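Local structure of beta subunit of a putative Aromatic-ring-hydroxylating dioxygenase (Novosphingobium aromaticivorans DSM 12444, 3EBY) at the interface of chains A and B. The protein is the beta subunit of a putative aromatic-ring-hydroxylating dioxygenase, a subunit that in this family usually supports the catalytic alpha subunit within the oxygenase. Residues are numbered along the deposited sequence; one frame, centred on the assembly and turned at random. Chains: chain A/B, beta subunit of a putative Aromatic-ring-hydroxylating dioxygenase.

The interface of chains A and B. Residues chain A 25, 28-29, 89-90; chain B 96, 108, 110, 128-129.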
# COMPACT_ATOMS: atom_id res chain seq x y z
N LEU A 25 1.27 -11.92 -2.94
CA LEU A 25 2.18 -12.78 -2.15
C LEU A 25 2.57 -14.04 -2.93
O LEU A 25 3.72 -14.48 -2.86
CB LEU A 25 1.58 -13.15 -0.79
CG LEU A 25 1.86 -12.11 0.33
CD1 LEU A 25 1.17 -12.53 1.62
CD2 LEU A 25 3.37 -11.93 0.56
N ASP A 28 5.32 -12.84 -5.29
CA ASP A 28 6.51 -12.40 -4.56
C ASP A 28 7.25 -13.58 -3.91
O ASP A 28 8.48 -13.58 -3.83
CB ASP A 28 6.14 -11.41 -3.50
CG ASP A 28 5.57 -10.11 -4.07
OD1 ASP A 28 5.72 -9.86 -5.30
OD2 ASP A 28 4.97 -9.36 -3.28
N ASP A 29 6.49 -14.59 -3.46
CA ASP A 29 7.03 -15.80 -2.84
C ASP A 29 7.58 -16.78 -3.90
O ASP A 29 8.07 -17.87 -3.54
CB ASP A 29 5.93 -16.53 -2.03
CG ASP A 29 5.60 -15.88 -0.71
OD1 ASP A 29 6.37 -15.00 -0.25
OD2 ASP A 29 4.61 -16.34 -0.07
N ARG A 89 8.47 -7.57 -4.96
CA ARG A 89 7.62 -7.20 -3.87
C ARG A 89 6.47 -6.36 -4.44
O ARG A 89 6.71 -5.30 -5.01
CB ARG A 89 8.42 -6.34 -2.89
CG ARG A 89 7.69 -5.92 -1.68
CD ARG A 89 7.25 -7.10 -0.92
NE ARG A 89 8.33 -8.07 -0.74
CZ ARG A 89 8.12 -9.34 -0.41
NH1 ARG A 89 6.89 -9.78 -0.25
NH2 ARG A 89 9.13 -10.15 -0.22
N HIS A 90 5.24 -6.83 -4.25
CA HIS A 90 4.03 -6.07 -4.65
C HIS A 90 3.43 -5.35 -3.44
O HIS A 90 3.28 -5.94 -2.35
CB HIS A 90 2.92 -7.01 -5.16
CG HIS A 90 3.12 -7.56 -6.54
ND1 HIS A 90 4.07 -8.52 -6.82
CD2 HIS A 90 2.33 -7.48 -7.64
CE1 HIS A 90 3.96 -8.89 -8.09
NE2 HIS A 90 2.92 -8.25 -8.62
N VAL B 96 -2.55 -11.54 4.69
CA VAL B 96 -3.06 -12.87 4.36
C VAL B 96 -2.96 -13.78 5.56
O VAL B 96 -1.85 -14.05 6.07
CB VAL B 96 -2.29 -13.50 3.15
CG1 VAL B 96 -2.86 -14.87 2.80
CG2 VAL B 96 -2.33 -12.55 1.92
N GLU B 108 0.70 -13.03 7.15
CA GLU B 108 1.81 -12.42 6.43
C GLU B 108 1.32 -11.19 5.69
O GLU B 108 0.18 -11.16 5.25
CB GLU B 108 2.43 -13.41 5.44
CG GLU B 108 2.82 -14.76 6.09
CD GLU B 108 3.56 -15.71 5.16
OE1 GLU B 108 3.91 -15.35 4.01
OE2 GLU B 108 3.76 -16.86 5.61
N SER B 110 3.02 -7.91 3.02
CA SER B 110 4.11 -7.21 2.37
C SER B 110 4.22 -5.82 2.92
O SER B 110 3.24 -5.24 3.36
CB SER B 110 3.91 -7.13 0.84
OG SER B 110 4.03 -8.43 0.29
N GLY B 128 10.11 -5.91 2.10
CA GLY B 128 10.04 -7.30 2.61
C GLY B 128 8.63 -7.76 2.86
O GLY B 128 7.68 -7.17 2.34
N LYS B 129 8.48 -8.79 3.70
CA LYS B 129 7.19 -9.16 4.20
C LYS B 129 7.29 -9.53 5.68
O LYS B 129 8.35 -9.99 6.15
CB LYS B 129 6.58 -10.32 3.41
CG LYS B 129 7.26 -11.64 3.60
CD LYS B 129 6.41 -12.76 3.00
CE LYS B 129 7.15 -14.07 3.02
NZ LYS B 129 6.25 -15.22 2.58
O HOH W 1 2.70 -8.63 -2.07
O HOH W 2 2.79 -15.74 1.51
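B:Lys129 and A:Asp29 form a salt bridge across the interface, NZ of the lysine lying 2.8 Å from OD1 of the carboxylate. The ammonium reaches the syn side of OD1, tilted from the carboxylate plane, and the side chains cross at about a right angle. CG of B:Lys129 sits between its backbone N and carbonyl carbon (chi1 70°), and the chain beyond is extended, carrying NZ to chain A. Within its own chain the same ammonium donates to OE1 of B:Glu108, 2.7 Å from NZ, a salt bridge approached from above the carboxylate plane. The lysine thus lies between two acids, and its positive charge would offset the repulsion expected between them. Water 2 adds a second link, bonded to OD2 of A:Asp29 and OE1 of B:Glu108.

A second polar cluster forms around B:Ser110. NH1 of A:Arg89 donates to its hydroxyl OG over 3.2 Å, with the acceptor close to the guanidinium plane and an angle of 149° at the hydrogen. The arginine chain bends at chi2 (60°) and again at chi3, turning one guanidinium face to the carbonyl O of B:Gly128, 3.2 Å above the plane and toward the rim. Water 1 joins OG of B:Ser110 to OD2 of A:Asp28 and the backbone O of A:His90. A:His90 grips both carboxylate oxygens of A:Asp28: its backbone N donates to OD2, and ring ND1 donates to OD1, 2.6 Å away and near the ring plane. So held, A:Asp28 may help orient the water and A:Arg89, whose NH1 lies 3.6 Å from OD2 in a looser salt bridge.

Apolar contact comes from A:Leu25, whose CD1 meets CG2 of B:Val96 tip to tip at 3.5 Å, while CD2 lies beside OG of B:Ser110 and 4.0 Å from CD of B:Lys129.

Together these contacts join the end of helix 8-28, loop residue A:Asp29 and strand 87-92 of chain A to the sheet of chain B, plausibly supporting the trimeric assembly of beta subunits.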